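Local coordinates for tail fiber protein (Acinetobacter phage AM24, PDB 5W5P) that probably recognises, and may cleave, the capsular polysaccharide of its Acinetobacter host as the trimeric tailspike of the phage, at residues L202-G207 with S218-G223; T179-S184 with L208-D213. All coordinates share one frame; numbering follows the deposited sequence.

In the fold
The two contacts lie in the parallel beta-helix that forms the central part of the elongated chain, their centres about 6 Å apart. Their segments alternate in sequence: 179-184 comes first, then 202-207, 208-213 and 218-223, so the two contacts interleave along the chain. Strands 199-204, 209-211 and 219-222 are successive faces of one turn, whereas strand 182-184 belongs to the turn before and pairs through its backbone with 219-222. Contact 1 therefore spans the interior within one turn, and contact 2 joins that turn to the preceding one. Together they form part of the apolar core of the beta-helix, while Glu203, Arg206 and Arg209 face neighbouring subunits of the trimer.

Contact 1. Residues L202-G207 with S218-G223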
loop_
_atom_site.group_PDB
_atom_site.type_symbol
_atom_site.label_atom_id
_atom_site.label_comp_id
_atom_site.label_asym_id
_atom_site.label_seq_id
_atom_site.Cartn_x
_atom_site.Cartn_y
_atom_site.Cartn_z
ATOM N N LEU A 202 -22.626 -2.215 -1.630
ATOM C CA LEU A 202 -22.894 -2.281 -3.058
ATOM C C LEU A 202 -21.609 -2.583 -3.813
ATOM O O LEU A 202 -20.601 -1.900 -3.621
ATOM C CB LEU A 202 -23.497 -0.961 -3.556
ATOM C CG LEU A 202 -23.552 -0.731 -5.070
ATOM C CD1 LEU A 202 -24.439 -1.775 -5.725
ATOM C CD2 LEU A 202 -24.045 0.672 -5.375
ATOM N N GLU A 203 -21.647 -3.598 -4.667
ATOM C CA GLU A 203 -20.597 -3.848 -5.648
ATOM C C GLU A 203 -21.121 -3.446 -7.021
ATOM O O GLU A 203 -22.185 -3.911 -7.439
ATOM C CB GLU A 203 -20.172 -5.319 -5.650
ATOM C CG GLU A 203 -20.032 -5.937 -4.262
ATOM C CD GLU A 203 -18.661 -5.708 -3.657
ATOM O OE1 GLU A 203 -18.576 -5.078 -2.585
ATOM O OE2 GLU A 203 -17.660 -6.149 -4.257
ATOM N N ILE A 204 -20.395 -2.576 -7.718
ATOM C CA ILE A 204 -20.883 -2.048 -8.988
ATOM C C ILE A 204 -19.732 -1.963 -9.975
ATOM O O ILE A 204 -18.638 -1.506 -9.623
ATOM C CB ILE A 204 -21.553 -0.672 -8.812
ATOM C CG1 ILE A 204 -21.814 -0.016 -10.165
ATOM C CG2 ILE A 204 -20.696 0.240 -7.931
ATOM C CD1 ILE A 204 -22.626 1.254 -10.057
ATOM N N GLY A 205 -19.968 -2.429 -11.201
ATOM C CA GLY A 205 -19.087 -2.181 -12.324
ATOM C C GLY A 205 -18.490 -3.413 -12.970
ATOM O O GLY A 205 -18.059 -3.335 -14.130
ATOM N N ARG A 206 -18.436 -4.544 -12.270
ATOM C CA ARG A 206 -17.864 -5.761 -12.844
ATOM C C ARG A 206 -18.541 -6.105 -14.171
ATOM O O ARG A 206 -19.751 -6.347 -14.216
ATOM C CB ARG A 206 -18.002 -6.921 -11.857
ATOM C CG ARG A 206 -17.229 -8.180 -12.240
ATOM C CD ARG A 206 -15.728 -7.967 -12.117
ATOM N NE ARG A 206 -15.344 -7.584 -10.760
ATOM C CZ ARG A 206 -14.121 -7.199 -10.406
ATOM N NH1 ARG A 206 -13.155 -7.142 -11.313
ATOM N NH2 ARG A 206 -13.864 -6.869 -9.144
ATOM N N GLY A 207 -17.760 -6.101 -15.251
ATOM C CA GLY A 207 -18.275 -6.464 -16.558
ATOM C C GLY A 207 -19.213 -5.461 -17.189
ATOM O O GLY A 207 -20.024 -5.841 -18.042
ATOM N N SER A 218 -23.568 13.054 -16.950
ATOM C CA SER A 218 -23.663 11.617 -16.702
ATOM C C SER A 218 -22.956 11.298 -15.394
ATOM O O SER A 218 -21.732 11.423 -15.295
ATOM C CB SER A 218 -23.054 10.813 -17.847
ATOM O OG SER A 218 -21.748 11.265 -18.160
ATOM N N VAL A 219 -23.721 10.869 -14.396
ATOM C CA VAL A 219 -23.200 10.464 -13.098
ATOM C C VAL A 219 -23.715 9.061 -12.814
ATOM O O VAL A 219 -24.903 8.787 -13.008
ATOM C CB VAL A 219 -23.621 11.440 -11.982
ATOM C CG1 VAL A 219 -23.206 10.901 -10.613
ATOM C CG2 VAL A 219 -23.039 12.837 -12.242
ATOM N N VAL A 220 -22.823 8.172 -12.373
ATOM C CA VAL A 220 -23.175 6.763 -12.188
ATOM C C VAL A 220 -23.715 6.538 -10.781
ATOM O O VAL A 220 -24.835 6.044 -10.606
ATOM C CB VAL A 220 -21.976 5.839 -12.470
ATOM C CG1 VAL A 220 -22.386 4.374 -12.340
ATOM C CG2 VAL A 220 -21.402 6.122 -13.853
ATOM N N VAL A 221 -22.934 6.907 -9.768
ATOM C CA VAL A 221 -23.281 6.663 -8.374
ATOM C C VAL A 221 -23.615 7.991 -7.708
ATOM O O VAL A 221 -22.828 8.943 -7.772
ATOM C CB VAL A 221 -22.141 5.945 -7.631
ATOM C CG1 VAL A 221 -22.393 5.958 -6.125
ATOM C CG2 VAL A 221 -21.983 4.515 -8.137
ATOM N N ASN A 222 -24.784 8.052 -7.071
ATOM C CA ASN A 222 -25.156 9.182 -6.223
ATOM C C ASN A 222 -24.536 8.952 -4.855
ATOM O O ASN A 222 -25.048 8.166 -4.053
ATOM C CB ASN A 222 -26.672 9.316 -6.123
ATOM C CG ASN A 222 -27.101 10.618 -5.468
ATOM O OD1 ASN A 222 -26.403 11.156 -4.606
ATOM N ND2 ASN A 222 -28.256 11.131 -5.877
ATOM N N GLY A 223 -23.424 9.639 -4.584
ATOM C CA GLY A 223 -22.719 9.462 -3.327
ATOM C C GLY A 223 -23.410 10.063 -2.122
ATOM O O GLY A 223 -22.969 9.810 -0.994
#
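Ile204 and Val221 have the nearest CA atoms of the two segments, 9.1 Å apart, too far for sheet pairing. Strand residues 202-204 and 221-222 run in roughly opposite directions on separate walls of the beta-helix, and the chain turns a corner at Val220. That corner breaks the usual alternation of a strand, so that Val220 and Val221, though consecutive, both direct their side chains toward Ile204. Ile204 reaches across the interior with an extended side chain: CG1 is anti to the backbone N (chi1 169°), and CD1 ends in the notch between two valine methyls. CD1 lies 3.9 Å from CG1 of Val220 and 3.8 Å from CG2 of Val221, the two approaches diverging by about 66°. The Ile204 chain passes Val221 in the opposite sense, whereas it meets Val220 at a slant. All three residues are buried, and the contact is purely van der Waals. Strands 164-169 and 229-232 flank strand 199-204 in its wall, placing Ile166, Val229 and Met231 against Ile204, while Val243 of strand 241-244, the next strand in the other wall, packs on Val221.

Contact 2. Residues T179-S184 with L208-D213; sequences TGIFTS and LRFQGD
Phe210 extends from strand 209-211 into the interior and meets Ile181 and Phe182 chiefly through ring atom CE2. Its CB points toward segment 179-184, and a chi1 of -69° sets CG opposite the carbonyl carbon and swings the ring inward. Beyond CG, CD2 comes within 4.4 Å of Ile181 CD1. The main touch is made by the next atom, CE2, which lies 4.1 Å from Ile181 CD1 and 4.2 Å from Phe182 CE2. At the tip, CZ remains 4.3 Å from Phe182 CE2. Phe210 CE2 arrives at the edge of the Phe182 ring, close to its plane, and the two ring planes are turned by about 82°, while Phe182 CE2 and Ile181 CD1 both approach the Phe210 ring obliquely.

This is core packing of a parallel beta-helix, the fold common among phage tailspikes, here between a strand of one turn and the end of the preceding turn. The bend of the backbone at Ile181 turns its side chain to the same side as that of Phe182. A chi1 of 46° tucks the CG1-CD1 branch of Ile181 over its own backbone and brings CD1 up to Phe210 CE2. Val173 of strand 172-175 and the ring of Tyr236, from the turns before and after, pack on Phe210, and Val220 joins them from the wall that carries Phe182.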
loop_
_atom_site.group_PDB
_atom_site.type_symbol
_atom_site.label_atom_id
_atom_site.label_comp_id
_atom_site.label_asym_id
_atom_site.label_seq_id
_atom_site.Cartn_x
_atom_site.Cartn_y
_atom_site.Cartn_z
ATOM N N THR A 179 -27.312 13.722 -11.157
ATOM C CA THR A 179 -27.180 13.358 -9.751
ATOM C C THR A 179 -26.710 11.930 -9.517
ATOM O O THR A 179 -26.121 11.660 -8.469
ATOM C CB THR A 179 -28.518 13.556 -9.020
ATOM O OG1 THR A 179 -29.492 12.654 -9.561
ATOM C CG2 THR A 179 -29.014 14.989 -9.174
ATOM N N GLY A 180 -26.950 11.015 -10.456
ATOM C CA GLY A 180 -26.584 9.619 -10.288
ATOM C C GLY A 180 -27.691 8.661 -10.691
ATOM O O GLY A 180 -28.762 8.659 -10.073
ATOM N N ILE A 181 -27.454 7.841 -11.721
ATOM C CA ILE A 181 -28.488 6.915 -12.173
ATOM C C ILE A 181 -28.778 5.845 -11.134
ATOM O O ILE A 181 -29.827 5.193 -11.201
ATOM C CB ILE A 181 -28.120 6.237 -13.507
ATOM C CG1 ILE A 181 -26.679 5.732 -13.474
ATOM C CG2 ILE A 181 -28.374 7.174 -14.683
ATOM C CD1 ILE A 181 -26.429 4.590 -14.425
ATOM N N PHE A 182 -27.876 5.636 -10.185
ATOM C CA PHE A 182 -28.087 4.698 -9.093
ATOM C C PHE A 182 -28.048 5.464 -7.781
ATOM O O PHE A 182 -27.117 6.240 -7.532
ATOM C CB PHE A 182 -27.039 3.584 -9.118
ATOM C CG PHE A 182 -27.272 2.573 -10.203
ATOM C CD1 PHE A 182 -28.398 1.762 -10.179
ATOM C CD2 PHE A 182 -26.384 2.451 -11.260
ATOM C CE1 PHE A 182 -28.628 0.835 -11.183
ATOM C CE2 PHE A 182 -26.606 1.526 -12.271
ATOM C CZ PHE A 182 -27.731 0.716 -12.230
ATOM N N THR A 183 -29.076 5.270 -6.961
ATOM C CA THR A 183 -29.184 5.946 -5.679
ATOM C C THR A 183 -29.938 5.022 -4.732
ATOM O O THR A 183 -30.189 3.857 -5.048
ATOM C CB THR A 183 -29.864 7.310 -5.850
ATOM O OG1 THR A 183 -29.867 8.008 -4.600
ATOM C CG2 THR A 183 -31.302 7.135 -6.324
ATOM N N SER A 184 -30.302 5.539 -3.564
ATOM C CA SER A 184 -31.123 4.777 -2.639
ATOM C C SER A 184 -32.591 4.938 -3.003
ATOM O O SER A 184 -33.041 6.032 -3.357
ATOM C CB SER A 184 -30.881 5.230 -1.202
ATOM O OG SER A 184 -31.413 6.526 -0.987
ATOM N N LEU A 208 -19.127 -4.188 -16.799
ATOM C CA LEU A 208 -20.017 -3.145 -17.289
ATOM C C LEU A 208 -19.213 -1.993 -17.872
ATOM O O LEU A 208 -18.142 -1.641 -17.367
ATOM C CB LEU A 208 -20.911 -2.600 -16.176
ATOM C CG LEU A 208 -22.123 -3.430 -15.778
ATOM C CD1 LEU A 208 -22.841 -2.747 -14.633
ATOM C CD2 LEU A 208 -23.048 -3.632 -16.974
ATOM N N ARG A 209 -19.755 -1.393 -18.928
ATOM C CA ARG A 209 -19.160 -0.227 -19.576
ATOM C C ARG A 209 -20.139 0.933 -19.433
ATOM O O ARG A 209 -21.138 0.998 -20.153
ATOM C CB ARG A 209 -18.856 -0.514 -21.040
ATOM C CG ARG A 209 -17.847 -1.626 -21.264
ATOM C CD ARG A 209 -17.684 -1.920 -22.743
ATOM N NE ARG A 209 -18.879 -2.535 -23.306
ATOM C CZ ARG A 209 -19.362 -2.272 -24.520
ATOM N NH1 ARG A 209 -18.755 -1.392 -25.305
ATOM N NH2 ARG A 209 -20.453 -2.893 -24.949
ATOM N N PHE A 210 -19.866 1.839 -18.497
ATOM C CA PHE A 210 -20.668 3.045 -18.343
ATOM C C PHE A 210 -20.109 4.119 -19.262
ATOM O O PHE A 210 -18.901 4.359 -19.279
ATOM C CB PHE A 210 -20.672 3.513 -16.888
ATOM C CG PHE A 210 -21.431 2.601 -15.962
ATOM C CD1 PHE A 210 -20.763 1.748 -15.096
ATOM C CD2 PHE A 210 -22.819 2.588 -15.969
ATOM C CE1 PHE A 210 -21.466 0.911 -14.236
ATOM C CE2 PHE A 210 -23.527 1.749 -15.128
ATOM C CZ PHE A 210 -22.851 0.909 -14.259
ATOM N N GLN A 211 -20.981 4.746 -20.044
ATOM C CA GLN A 211 -20.540 5.670 -21.077
ATOM C C GLN A 211 -21.477 6.865 -21.154
ATOM O O GLN A 211 -22.701 6.712 -21.089
ATOM C CB GLN A 211 -20.467 4.971 -22.446
ATOM C CG GLN A 211 -19.828 5.810 -23.549
ATOM C CD GLN A 211 -19.412 4.982 -24.756
ATOM O OE1 GLN A 211 -19.279 3.759 -24.671
ATOM N NE2 GLN A 211 -19.203 5.649 -25.892
ATOM N N GLY A 212 -20.889 8.058 -21.283
ATOM C CA GLY A 212 -21.629 9.264 -21.575
ATOM C C GLY A 212 -21.226 9.805 -22.939
ATOM O O GLY A 212 -20.243 9.363 -23.543
ATOM N N ASP A 213 -22.007 10.771 -23.424
ATOM C CA ASP A 213 -21.713 11.401 -24.705
ATOM C C ASP A 213 -20.748 12.576 -24.587
ATOM O O ASP A 213 -20.286 13.086 -25.614
ATOM C CB ASP A 213 -23.008 11.869 -25.386
ATOM C CG ASP A 213 -23.871 12.728 -24.486
ATOM O OD1 ASP A 213 -23.411 13.105 -23.392
ATOM O OD2 ASP A 213 -25.019 13.026 -24.870
#